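Superoxide dismutase (Chaetomium thermophilum, PDB 4BR6) catalyses the dismutation of superoxide to hydrogen peroxide and molecular oxygen at a manganese ion, and so probably protects cells from toxic radicals. Local coordinates at residues P16-A20 / R21-L25; F54-A57 / A58-P62; L81-A84 / S85-G88; F107-F110 / R111-N115. All coordinates share one frame; numbering follows the deposited sequence.

Contact 1 of 4, residues P16-A20 / R21-L25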
ATOM      1  N   PRO B  16       9.638  19.831  29.360  1.00 17.15           N
ATOM      2  CA  PRO B  16      10.256  18.508  29.241  1.00 18.85           C
ATOM      3  C   PRO B  16       9.512  17.510  28.345  1.00 17.82           C
ATOM      4  O   PRO B  16       9.914  16.354  28.292  1.00 20.99           O
ATOM      5  CB  PRO B  16      10.234  18.002  30.684  1.00 19.75           C
ATOM      6  CG  PRO B  16       9.001  18.617  31.268  1.00 21.27           C
ATOM      7  CD  PRO B  16       8.838  19.955  30.594  1.00 19.14           C
ATOM      8  N   TYR B  17       8.462  17.928  27.653  1.00 19.12           N
ATOM      9  CA  TYR B  17       7.639  16.955  26.922  1.00 22.27           C
ATOM     10  C   TYR B  17       8.284  16.478  25.627  1.00 16.29           C
ATOM     11  O   TYR B  17       8.320  15.275  25.347  1.00 20.83           O
ATOM     12  CB  TYR B  17       6.240  17.519  26.698  1.00 14.17           C
ATOM     13  CG  TYR B  17       5.665  17.949  28.019  1.00 20.27           C
ATOM     14  CD1 TYR B  17       5.333  17.019  28.984  1.00 20.25           C
ATOM     15  CD2 TYR B  17       5.518  19.290  28.327  1.00 20.96           C
ATOM     16  CE1 TYR B  17       4.830  17.413  30.205  1.00 20.88           C
ATOM     17  CE2 TYR B  17       5.019  19.691  29.542  1.00 19.64           C
ATOM     18  CZ  TYR B  17       4.679  18.756  30.479  1.00 24.83           C
ATOM     19  OH  TYR B  17       4.178  19.181  31.696  1.00 27.27           O
ATOM     20  N   ILE B  18       8.791  17.419  24.844  1.00 17.76           N
ATOM     21  CA  ILE B  18       9.599  17.099  23.687  1.00 16.11           C
ATOM     22  C   ILE B  18      10.908  17.889  23.810  1.00 22.19           C
ATOM     23  O   ILE B  18      10.882  19.095  24.020  1.00 18.07           O
ATOM     24  CB  ILE B  18       8.882  17.481  22.379  1.00 19.24           C
ATOM     25  CG1 ILE B  18       7.488  16.838  22.305  1.00 13.97           C
ATOM     26  CG2 ILE B  18       9.726  17.065  21.178  1.00 16.35           C
ATOM     27  CD1 ILE B  18       6.625  17.354  21.152  1.00 15.57           C
ATOM     28  N   SER B  19      12.042  17.202  23.668  1.00 18.25           N
ATOM     29  CA  SER B  19      13.351  17.811  23.851  1.00 19.42           C
ATOM     30  C   SER B  19      13.675  18.839  22.757  1.00 18.25           C
ATOM     31  O   SER B  19      13.146  18.781  21.646  1.00 16.61           O
ATOM     32  CB  SER B  19      14.431  16.730  23.885  1.00 18.18           C
ATOM     33  OG  SER B  19      14.613  16.176  22.602  1.00 17.46           O
ATOM     34  N   ALA B  20      14.550  19.780  23.090  1.00 17.14           N
ATOM     35  CA  ALA B  20      14.952  20.831  22.170  1.00 14.63           C
ATOM     36  C   ALA B  20      15.705  20.254  20.983  1.00 15.66           C
ATOM     37  O   ALA B  20      15.620  20.776  19.866  1.00 15.85           O
ATOM     38  CB  ALA B  20      15.821  21.837  22.890  1.00 19.32           C
ATOM     39  N   ARG B  21      16.460  19.185  21.213  1.00 16.83           N
ATOM     40  CA  ARG B  21      17.198  18.578  20.113  1.00 18.52           C
ATOM     41  C   ARG B  21      16.230  17.970  19.095  1.00 16.22           C
ATOM     42  O   ARG B  21      16.413  18.137  17.889  1.00 17.13           O
ATOM     43  CB  ARG B  21      18.217  17.540  20.604  1.00 20.32           C
ATOM     44  CG  ARG B  21      19.064  16.927  19.483  1.00 21.33           C
ATOM     45  CD  ARG B  21      19.743  17.988  18.612  1.00 22.12           C
ATOM     46  NE  ARG B  21      20.838  17.455  17.788  1.00 21.06           N
ATOM     47  CZ  ARG B  21      21.519  18.169  16.892  1.00 20.65           C
ATOM     48  NH1 ARG B  21      21.223  19.440  16.673  1.00 28.16           N
ATOM     49  NH2 ARG B  21      22.500  17.611  16.197  1.00 22.03           N
ATOM     50  N   ILE B  22      15.198  17.278  19.576  1.00 13.85           N
ATOM     51  CA  ILE B  22      14.202  16.697  18.692  1.00 16.70           C
ATOM     52  C   ILE B  22      13.547  17.793  17.869  1.00 15.38           C
ATOM     53  O   ILE B  22      13.532  17.724  16.643  1.00 18.01           O
ATOM     54  CB  ILE B  22      13.136  15.908  19.469  1.00 17.32           C
ATOM     55  CG1 ILE B  22      13.743  14.609  20.009  1.00 19.06           C
ATOM     56  CG2 ILE B  22      11.920  15.602  18.576  1.00 19.73           C
ATOM     57  CD1 ILE B  22      12.842  13.809  20.925  1.00 15.61           C
ATOM     58  N   MET B  23      13.026  18.810  18.548  1.00 15.29           N
ATOM     59  CA  MET B  23      12.349  19.913  17.884  1.00 17.24           C
ATOM     60  C   MET B  23      13.271  20.554  16.845  1.00 17.38           C
ATOM     61  O   MET B  23      12.870  20.787  15.709  1.00 14.47           O
ATOM     62  CB  MET B  23      11.897  20.965  18.896  1.00 13.88           C
ATOM     63  CG  MET B  23      10.741  20.543  19.806  1.00 14.93           C
ATOM     64  SD  MET B  23       9.198  20.104  18.958  1.00 17.82           S
ATOM     65  CE  MET B  23       8.878  21.572  17.982  1.00 12.15           C
ATOM     66  N   GLU B  24      14.512  20.820  17.240  1.00 18.58           N
ATOM     67  CA  GLU B  24      15.495  21.434  16.347  1.00 17.58           C
ATOM     68  C   GLU B  24      15.692  20.635  15.060  1.00 18.49           C
ATOM     69  O   GLU B  24      15.593  21.180  13.953  1.00 16.40           O
ATOM     70  CB  GLU B  24      16.847  21.604  17.056  1.00 17.00           C
ATOM     71  CG  GLU B  24      17.985  22.025  16.111  1.00 25.28           C
ATOM     72  CD  GLU B  24      19.229  22.479  16.842  1.00 26.24           C
ATOM     73  OE1 GLU B  24      19.873  21.629  17.493  1.00 24.30           O
ATOM     74  OE2 GLU B  24      19.561  23.683  16.762  1.00 33.49           O
ATOM     75  N   LEU B  25      15.975  19.346  15.215  1.00 16.21           N
ATOM     76  CA  LEU B  25      16.164  18.442  14.084  1.00 15.98           C
ATOM     77  C   LEU B  25      14.896  18.311  13.251  1.00 16.36           C
ATOM     78  O   LEU B  25      14.917  18.418  12.029  1.00 14.72           O
ATOM     79  CB  LEU B  25      16.534  17.045  14.585  1.00 15.55           C
ATOM     80  CG  LEU B  25      17.923  16.827  15.178  1.00 19.32           C
ATOM     81  CD1 LEU B  25      18.052  15.394  15.676  1.00 19.36           C
ATOM     82  CD2 LEU B  25      18.991  17.126  14.158  1.00 14.84           C
TER
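An N-cap opens the long helix 20-50 of the alpha-hairpin domain, the helix that carries the manganese ligand H26. S19 supplies the cap: its OG accepts from I22 N at 3.3 Å, with an N-H...O angle of 160°. The hydroxyl can turn back over the first turn because it sits between its own backbone N and carbonyl carbon (chi1 71°), which also brings OG to 3.2 Å from I22 CG1. The first helical bonds follow at once, M23 N to S19 O at 3.1 Å and E24 N to A20 O. Ahead of the cap, I18 adds an apolar contact: its CG2 branch meets CG2 of I22 at 3.7 Å and SD of M23 at 3.8 Å, its side chain crossing both at about a right angle. The backbone N of A20 is taken by E15, and helix 167-170 packs against R21 and I22. R21 bends at chi2 and lays its guanidinium over CD2 of L25, while its NE makes a salt bridge to E171 of the second subunit. Its NH1 donates in the guanidinium plane to E24 OE1 at 2.7 Å, meeting that oxygen from above the carboxylate plane.

Contact 2 of 4, residues F54-A57 / A58-P62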
ATOM      1  N   PHE B  54       5.485  13.042 -20.550  1.00 28.99           N
ATOM      2  CA  PHE B  54       4.492  12.673 -19.554  1.00 31.70           C
ATOM      3  C   PHE B  54       4.947  11.480 -18.736  1.00 29.41           C
ATOM      4  O   PHE B  54       4.501  11.284 -17.608  1.00 27.10           O
ATOM      5  CB  PHE B  54       3.176  12.379 -20.263  1.00 30.27           C
ATOM      6  CG  PHE B  54       2.705  13.520 -21.106  1.00 31.58           C
ATOM      7  CD1 PHE B  54       2.093  14.609 -20.527  1.00 28.32           C
ATOM      8  CD2 PHE B  54       2.924  13.526 -22.470  1.00 33.48           C
ATOM      9  CE1 PHE B  54       1.678  15.673 -21.297  1.00 36.79           C
ATOM     10  CE2 PHE B  54       2.511  14.586 -23.240  1.00 32.59           C
ATOM     11  CZ  PHE B  54       1.890  15.661 -22.653  1.00 33.99           C
ATOM     12  N   THR B  55       5.850  10.692 -19.306  1.00 29.37           N
ATOM     13  CA  THR B  55       6.412   9.556 -18.606  1.00 27.17           C
ATOM     14  C   THR B  55       7.152  10.079 -17.381  1.00 34.70           C
ATOM     15  O   THR B  55       6.943   9.600 -16.267  1.00 29.87           O
ATOM     16  CB  THR B  55       7.351   8.759 -19.531  1.00 32.24           C
ATOM     17  OG1 THR B  55       6.574   8.165 -20.575  1.00 29.96           O
ATOM     18  CG2 THR B  55       8.080   7.672 -18.772  1.00 28.03           C
ATOM     19  N   LYS B  56       7.989  11.089 -17.591  1.00 28.03           N
ATOM     20  CA  LYS B  56       8.783  11.670 -16.520  1.00 24.67           C
ATOM     21  C   LYS B  56       7.878  12.367 -15.511  1.00 26.21           C
ATOM     22  O   LYS B  56       8.037  12.211 -14.297  1.00 30.49           O
ATOM     23  CB  LYS B  56       9.798  12.664 -17.099  1.00 23.52           C
ATOM     24  CG  LYS B  56      10.654  13.377 -16.068  1.00 27.02           C
ATOM     25  CD  LYS B  56      11.586  12.424 -15.342  1.00 27.96           C
ATOM     26  CE  LYS B  56      12.443  13.149 -14.317  1.00 32.91           C
ATOM     27  NZ  LYS B  56      13.287  12.196 -13.552  1.00 37.06           N
ATOM     28  N   ALA B  57       6.932  13.148 -16.021  1.00 27.96           N
ATOM     29  CA  ALA B  57       6.000  13.883 -15.174  1.00 30.12           C
ATOM     30  C   ALA B  57       5.324  12.958 -14.165  1.00 24.92           C
ATOM     31  O   ALA B  57       5.352  13.214 -12.965  1.00 24.29           O
ATOM     32  CB  ALA B  57       4.951  14.584 -16.030  1.00 26.70           C
ATOM     33  N   ALA B  58       4.730  11.878 -14.662  1.00 22.78           N
ATOM     34  CA  ALA B  58       4.019  10.924 -13.811  1.00 30.28           C
ATOM     35  C   ALA B  58       4.934  10.246 -12.804  1.00 23.75           C
ATOM     36  O   ALA B  58       4.520   9.967 -11.686  1.00 27.62           O
ATOM     37  CB  ALA B  58       3.320   9.872 -14.654  1.00 23.41           C
ATOM     38  N   SER B  59       6.168   9.979 -13.217  1.00 25.24           N
ATOM     39  CA  SER B  59       7.161   9.304 -12.383  1.00 27.89           C
ATOM     40  C   SER B  59       7.484  10.086 -11.112  1.00 26.35           C
ATOM     41  O   SER B  59       7.981   9.521 -10.137  1.00 28.27           O
ATOM     42  CB  SER B  59       8.450   9.110 -13.174  1.00 24.37           C
ATOM     43  OG  SER B  59       9.190  10.306 -13.191  1.00 22.86           O
ATOM     44  N   LEU B  60       7.217  11.385 -11.139  1.00 23.58           N
ATOM     45  CA  LEU B  60       7.455  12.251  -9.985  1.00 28.59           C
ATOM     46  C   LEU B  60       6.277  12.305  -9.013  1.00 19.37           C
ATOM     47  O   LEU B  60       6.348  12.969  -7.984  1.00 20.83           O
ATOM     48  CB  LEU B  60       7.805  13.660 -10.466  1.00 23.55           C
ATOM     49  CG  LEU B  60       9.180  13.726 -11.129  1.00 21.91           C
ATOM     50  CD1 LEU B  60       9.220  14.823 -12.186  1.00 24.17           C
ATOM     51  CD2 LEU B  60      10.236  13.937 -10.061  1.00 18.47           C
ATOM     52  N   ALA B  61       5.196  11.605  -9.320  1.00 18.27           N
ATOM     53  CA  ALA B  61       4.047  11.612  -8.423  1.00 21.85           C
ATOM     54  C   ALA B  61       4.381  11.157  -6.981  1.00 18.51           C
ATOM     55  O   ALA B  61       4.015  11.843  -6.040  1.00 16.38           O
ATOM     56  CB  ALA B  61       2.880  10.807  -9.010  1.00 20.96           C
ATOM     57  N   PRO B  62       5.082  10.015  -6.804  1.00 23.03           N
ATOM     58  CA  PRO B  62       5.447   9.599  -5.435  1.00 19.47           C
ATOM     59  C   PRO B  62       6.166  10.670  -4.607  1.00 21.24           C
ATOM     60  O   PRO B  62       5.794  10.899  -3.456  1.00 24.49           O
ATOM     61  CB  PRO B  62       6.385   8.414  -5.673  1.00 23.06           C
ATOM     62  CG  PRO B  62       5.914   7.824  -6.956  1.00 22.82           C
ATOM     63  CD  PRO B  62       5.497   9.010  -7.799  1.00 21.27           C
TER
HETATM   64  O   HOH W   1      11.630  10.288 -11.792  1.00 40.43           O
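The chain passes here from the short helix 54-59 into helix 61-79, the second long helix of the alpha-hairpin domain; K56 and A57 present the carbonyls that S59 and L60 use at the junction. Among the backbone bonds, A58 N to F54 O is regular at 3.0 Å and nearly straight (170°), and S59 N to T55 O is somewhat longer. The pattern then tightens. L60 N makes only a weak bond to K56 O, at 3.4 Å and 129°, and a better one to A57 O at 3.2 Å, reached from above the carbonyl plane; A61 N likewise bonds three residues back, to A58 O. The bonding thus shifts from i+4 to i+3 across the junction.

Of the aliphatic groups, L60 lays CG and CD1 beside the carbonyl oxygen K56 O, the latter at 3.6 Å, and its apolar packing is with A44 and T45 of helix 20-50. A61 packs on A61 of the third subunit.

The polar side chains meet through K56. S59 OG lies 2.5 Å from K56 O, shorter than a normal hydrogen bond, so the strength of that bond is doubtful; the hydroxyl is folded back between its backbone N and carbonyl carbon (chi1 80°). A water joins the two side chains: it donates to S59 OG at 2.8 Å and accepts from K56 NZ at 3.1 Å.

Contact 3 of 4, residues L81-A84 / S85-G88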
ATOM      1  N   LEU B  81       0.992  22.815  18.351  1.00 19.78           N
ATOM      2  CA  LEU B  81       1.883  22.625  19.486  1.00 18.96           C
ATOM      3  C   LEU B  81       2.158  24.000  20.103  1.00 22.10           C
ATOM      4  O   LEU B  81       2.317  24.990  19.386  1.00 18.82           O
ATOM      5  CB  LEU B  81       3.216  21.984  19.074  1.00 14.96           C
ATOM      6  CG  LEU B  81       3.246  20.505  18.672  1.00 14.36           C
ATOM      7  CD1 LEU B  81       4.632  20.120  18.233  1.00 12.04           C
ATOM      8  CD2 LEU B  81       2.786  19.586  19.800  1.00 16.67           C
ATOM      9  N   ALA B  82       2.216  24.059  21.426  1.00 21.00           N
ATOM     10  CA  ALA B  82       2.543  25.292  22.109  1.00 18.87           C
ATOM     11  C   ALA B  82       3.100  24.966  23.488  1.00 23.09           C
ATOM     12  O   ALA B  82       2.790  23.917  24.049  1.00 18.75           O
ATOM     13  CB  ALA B  82       1.322  26.183  22.209  1.00 20.09           C
ATOM     14  N   PRO B  83       3.959  25.849  24.025  1.00 27.30           N
ATOM     15  CA  PRO B  83       4.514  25.634  25.367  1.00 22.26           C
ATOM     16  C   PRO B  83       3.430  25.450  26.417  1.00 23.05           C
ATOM     17  O   PRO B  83       2.386  26.085  26.327  1.00 25.81           O
ATOM     18  CB  PRO B  83       5.294  26.921  25.641  1.00 25.50           C
ATOM     19  CG  PRO B  83       4.844  27.901  24.581  1.00 25.04           C
ATOM     20  CD  PRO B  83       4.452  27.096  23.418  1.00 23.18           C
ATOM     21  N   ALA B  84       3.679  24.591  27.398  1.00 27.32           N
ATOM     22  CA  ALA B  84       2.680  24.275  28.416  1.00 27.18           C
ATOM     23  C   ALA B  84       2.318  25.481  29.279  1.00 29.58           C
ATOM     24  O   ALA B  84       1.234  25.528  29.855  1.00 25.19           O
ATOM     25  CB  ALA B  84       3.170  23.140  29.294  1.00 26.41           C
ATOM     26  N   SER B  85       3.220  26.459  29.354  1.00 33.00           N
ATOM     27  CA  SER B  85       3.006  27.643  30.185  1.00 27.06           C
ATOM     28  C   SER B  85       2.063  28.624  29.518  1.00 30.06           C
ATOM     29  O   SER B  85       1.695  29.623  30.119  1.00 29.47           O
ATOM     30  CB  SER B  85       4.330  28.353  30.479  1.00 35.57           C
ATOM     31  OG  SER B  85       4.785  29.105  29.367  1.00 31.40           O
ATOM     32  N   ARG B  86       1.687  28.338  28.275  1.00 28.85           N
ATOM     33  CA  ARG B  86       0.817  29.226  27.510  1.00 28.86           C
ATOM     34  C   ARG B  86      -0.390  28.491  26.947  1.00 24.96           C
ATOM     35  O   ARG B  86      -1.290  28.112  27.694  1.00 24.43           O
ATOM     36  CB  ARG B  86       1.598  29.895  26.384  1.00 27.61           C
ATOM     37  CG  ARG B  86       2.688  30.819  26.853  1.00 29.00           C
ATOM     38  CD  ARG B  86       3.252  31.584  25.685  1.00 27.34           C
ATOM     39  NE  ARG B  86       4.622  31.197  25.388  1.00 31.09           N
ATOM     40  CZ  ARG B  86       5.188  31.259  24.184  1.00 27.22           C
ATOM     41  NH1 ARG B  86       4.514  31.689  23.129  1.00 31.39           N
ATOM     42  NH2 ARG B  86       6.443  30.890  24.037  1.00 26.10           N
ATOM     43  N   GLU B  87      -0.406  28.289  25.635  1.00 29.39           N
ATOM     44  CA  GLU B  87      -1.615  27.835  24.935  1.00 26.77           C
ATOM     45  C   GLU B  87      -1.603  26.326  24.714  1.00 23.68           C
ATOM     46  O   GLU B  87      -2.492  25.771  24.068  1.00 22.57           O
ATOM     47  CB  GLU B  87      -1.743  28.550  23.587  1.00 24.62           C
ATOM     48  CG  GLU B  87      -1.035  29.900  23.513  1.00 33.79           C
ATOM     49  CD  GLU B  87       0.271  29.815  22.767  1.00 34.22           C
ATOM     50  OE1 GLU B  87       0.255  29.871  21.516  1.00 35.38           O
ATOM     51  OE2 GLU B  87       1.314  29.679  23.435  1.00 29.16           O
ATOM     52  N   GLY B  88      -0.590  25.670  25.261  1.00 26.85           N
ATOM     53  CA  GLY B  88      -0.421  24.246  25.084  1.00 21.55           C
ATOM     54  C   GLY B  88      -0.963  23.529  26.290  1.00 22.54           C
ATOM     55  O   GLY B  88      -0.933  24.063  27.396  1.00 21.57           O
TER
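P83 and R86 meet through both backbone and side chain. In the backbone, P83 O takes two N-H groups: R86 N at 3.1 Å, with an N-H...O angle of 158°, and G88 N at 3.2 Å, more bent at 138°. The two donors come from opposite faces of the carbonyl plane, each well above it, so a single oxygen pins both the near and the far end of the 86-88 backbone. A weaker CH...O contact runs alongside, G88 CA lying 3.4 Å from A82 O. The R86 bond closes a type I beta turn from P83 to R86, within the loop that leads from helix 61-79 of the alpha-hairpin domain toward helix 94-104. With G88 brought back beside A82, the chain doubles over on itself, while A82 also shares backbone hydrogen bonds with V184.

The side-chain packing is built on the proline ring. P83 CG lies over one face of the R86 guanidinium, 3.4 Å from CZ and displaced toward the rim; a bend at chi3 of R86 turns the flat group toward P83 CG. P83 also packs against Y9 and L14.

E87 provides the remaining contact and the charge pairing. Its carboxylate touches the methyl of A82, OE2 standing 3.7 Å from CB, and N186 lies against both residues. The same OE2 faces R86 NH1 across a long 3.8 Å salt bridge. Because that oxygen lies well out of the guanidinium plane, no N-H points at it, and the attraction is one of charge alone.

Contact 4 of 4, residues F107-F110 / R111-N115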
ATOM      1  N   PHE B 107     -13.601  13.952  26.429  1.00 24.03           N
ATOM      2  CA  PHE B 107     -12.257  14.275  25.959  1.00 21.59           C
ATOM      3  C   PHE B 107     -11.301  13.145  26.310  1.00 24.85           C
ATOM      4  O   PHE B 107     -10.471  12.722  25.498  1.00 20.93           O
ATOM      5  CB  PHE B 107     -11.744  15.570  26.590  1.00 23.87           C
ATOM      6  CG  PHE B 107     -10.300  15.861  26.274  1.00 21.75           C
ATOM      7  CD1 PHE B 107      -9.948  16.419  25.065  1.00 26.48           C
ATOM      8  CD2 PHE B 107      -9.297  15.543  27.170  1.00 20.19           C
ATOM      9  CE1 PHE B 107      -8.624  16.671  24.765  1.00 23.80           C
ATOM     10  CE2 PHE B 107      -7.972  15.795  26.868  1.00 22.39           C
ATOM     11  CZ  PHE B 107      -7.642  16.363  25.666  1.00 24.61           C
ATOM     12  N   GLU B 108     -11.428  12.653  27.534  1.00 22.63           N
ATOM     13  CA  GLU B 108     -10.570  11.577  28.007  1.00 27.60           C
ATOM     14  C   GLU B 108     -10.657  10.328  27.127  1.00 21.55           C
ATOM     15  O   GLU B 108      -9.640   9.720  26.830  1.00 19.11           O
ATOM     16  CB  GLU B 108     -10.915  11.224  29.449  1.00 19.99           C
ATOM     17  CG  GLU B 108      -9.949  10.240  30.083  1.00 32.48           C
ATOM     18  CD  GLU B 108      -9.492  10.673  31.466  1.00 36.43           C
ATOM     19  OE1 GLU B 108      -9.138  11.860  31.635  1.00 36.97           O
ATOM     20  OE2 GLU B 108      -9.483   9.823  32.384  1.00 36.64           O
ATOM     21  N   THR B 109     -11.867   9.944  26.733  1.00 19.74           N
ATOM     22  CA  THR B 109     -12.062   8.767  25.886  1.00 22.20           C
ATOM     23  C   THR B 109     -11.460   8.984  24.491  1.00 23.39           C
ATOM     24  O   THR B 109     -10.854   8.076  23.911  1.00 27.04           O
ATOM     25  CB  THR B 109     -13.558   8.411  25.760  1.00 23.74           C
ATOM     26  OG1 THR B 109     -14.026   7.890  27.006  1.00 24.31           O
ATOM     27  CG2 THR B 109     -13.794   7.361  24.690  1.00 22.17           C
ATOM     28  N   PHE B 110     -11.644  10.182  23.950  1.00 21.13           N
ATOM     29  CA  PHE B 110     -11.019  10.556  22.686  1.00 20.27           C
ATOM     30  C   PHE B 110      -9.502  10.433  22.790  1.00 19.66           C
ATOM     31  O   PHE B 110      -8.838   9.943  21.875  1.00 22.88           O
ATOM     32  CB  PHE B 110     -11.391  11.994  22.305  1.00 23.49           C
ATOM     33  CG  PHE B 110     -10.374  12.673  21.420  1.00 16.80           C
ATOM     34  CD1 PHE B 110     -10.278  12.366  20.081  1.00 18.11           C
ATOM     35  CD2 PHE B 110      -9.495  13.606  21.936  1.00 20.56           C
ATOM     36  CE1 PHE B 110      -9.333  12.981  19.279  1.00 16.39           C
ATOM     37  CE2 PHE B 110      -8.552  14.220  21.123  1.00 15.42           C
ATOM     38  CZ  PHE B 110      -8.480  13.910  19.807  1.00 17.16           C
ATOM     39  N   ARG B 111      -8.969  10.906  23.916  1.00 23.76           N
ATOM     40  CA  ARG B 111      -7.538  10.886  24.210  1.00 20.99           C
ATOM     41  C   ARG B 111      -7.007   9.459  24.323  1.00 24.11           C
ATOM     42  O   ARG B 111      -5.884   9.160  23.910  1.00 21.42           O
ATOM     43  CB  ARG B 111      -7.292  11.626  25.525  1.00 22.81           C
ATOM     44  CG  ARG B 111      -5.842  11.738  25.935  1.00 26.91           C
ATOM     45  CD  ARG B 111      -5.678  12.596  27.190  1.00 22.66           C
ATOM     46  NE  ARG B 111      -4.343  12.428  27.762  1.00 34.00           N
ATOM     47  CZ  ARG B 111      -3.672  13.365  28.431  1.00 42.61           C
ATOM     48  NH1 ARG B 111      -4.202  14.572  28.624  1.00 36.24           N
ATOM     49  NH2 ARG B 111      -2.455  13.094  28.900  1.00 36.77           N
ATOM     50  N   LYS B 112      -7.820   8.594  24.917  1.00 18.27           N
ATOM     51  CA  LYS B 112      -7.530   7.163  25.011  1.00 21.49           C
ATOM     52  C   LYS B 112      -7.499   6.504  23.642  1.00 19.96           C
ATOM     53  O   LYS B 112      -6.560   5.788  23.302  1.00 25.11           O
ATOM     54  CB  LYS B 112      -8.601   6.494  25.877  1.00 20.44           C
ATOM     55  CG  LYS B 112      -8.345   5.039  26.231  1.00 26.30           C
ATOM     56  CD  LYS B 112      -9.398   4.546  27.215  1.00 33.95           C
ATOM     57  CE  LYS B 112     -10.294   3.487  26.616  1.00 32.21           C
ATOM     58  NZ  LYS B 112     -10.927   3.923  25.339  1.00 28.58           N
ATOM     59  N   GLN B 113      -8.531   6.747  22.849  1.00 20.88           N
ATOM     60  CA  GLN B 113      -8.627   6.109  21.552  1.00 18.70           C
ATOM     61  C   GLN B 113      -7.543   6.603  20.612  1.00 20.36           C
ATOM     62  O   GLN B 113      -7.024   5.835  19.800  1.00 21.30           O
ATOM     63  CB  GLN B 113     -10.006   6.351  20.955  1.00 25.40           C
ATOM     64  CG  GLN B 113     -11.054   5.487  21.609  1.00 30.08           C
ATOM     65  CD  GLN B 113     -12.448   5.877  21.223  1.00 32.66           C
ATOM     66  OE1 GLN B 113     -12.668   6.936  20.643  1.00 37.72           O
ATOM     67  NE2 GLN B 113     -13.409   5.021  21.545  1.00 29.91           N
ATOM     68  N   MET B 114      -7.199   7.885  20.709  1.00 19.96           N
ATOM     69  CA  MET B 114      -6.180   8.428  19.819  1.00 20.14           C
ATOM     70  C   MET B 114      -4.824   7.839  20.170  1.00 18.17           C
ATOM     71  O   MET B 114      -4.049   7.474  19.289  1.00 17.52           O
ATOM     72  CB  MET B 114      -6.087   9.949  19.878  1.00 18.49           C
ATOM     73  CG  MET B 114      -5.116  10.494  18.829  1.00 20.22           C
ATOM     74  SD  MET B 114      -5.787  11.921  17.970  1.00 25.25           S
ATOM     75  CE  MET B 114      -4.495  12.380  16.818  1.00 20.81           C
ATOM     76  N   ASN B 115      -4.542   7.755  21.463  1.00 23.22           N
ATOM     77  CA  ASN B 115      -3.328   7.104  21.934  1.00 18.67           C
ATOM     78  C   ASN B 115      -3.211   5.664  21.439  1.00 16.13           C
ATOM     79  O   ASN B 115      -2.137   5.222  21.066  1.00 18.30           O
ATOM     80  CB  ASN B 115      -3.258   7.142  23.462  1.00 20.18           C
ATOM     81  CG  ASN B 115      -2.857   8.513  23.993  1.00 23.53           C
ATOM     82  OD1 ASN B 115      -2.356   9.356  23.252  1.00 24.56           O
ATOM     83  ND2 ASN B 115      -3.059   8.731  25.282  1.00 25.71           N
TER
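R111 and F110, adjoining residues on helix 107-119, have the most surface buried in this part of the helix, which belongs to the C-terminal domain, with T109 next. R111 starts from a strong backbone bond, its N to F107 O at 2.8 Å, running nearly along the C=O axis. Its side chain stretches out from CG to NE and passes the F107 ring obliquely, CD 3.9 Å from CE2. The ring and guanidinium planes stand 85° apart, and CE2 sits at the guanidinium edge. F110, with CG anti to its backbone N (chi1 154°), runs beside M114, the two side chains pointing the same way. M114 SD comes 3.8 Å from F110 CZ in a Met-aromatic contact, 4.7 Å from the ring centroid and 53° off its normal; M114 N bonds to F110 O. T109 pairs similarly with Q113, its CG2 branch 3.9 Å from NE2, and Q113 N bonds to T109 O.

Around this part of the helix, R111 NH2 makes a salt bridge to E179 of helix 174-180, and F110 meets the ring of F104 at the end of helix 94-104. F110 and M114 both rest on I140 of strand 138-144; F110 also packs on L129 and M114 on A127 of strand 125-132, so the helix lies against the sheet.

Overall arrangement
Contact 1 lies closest to the metal: the side chain of I22 is about 8 Å from the manganese ion, which is held by H26, H74, D160 and H164. Contact 3 is its neighbour, with centres about 14 Å apart, and the two touch where Y17 CE2 packs on A84 CB at 3.9 Å. Contact 4 sits in the C-terminal domain, the side chain of M114 about 14 Å from the manganese; its centre is about 20 Å from that of contact 3 and about 24 Å from that of contact 1. Contact 2 stands apart at the far end of the helical hairpin, its centre about 36 Å from that of contact 1 and on the opposite side of the chain's centre from contacts 3 and 4.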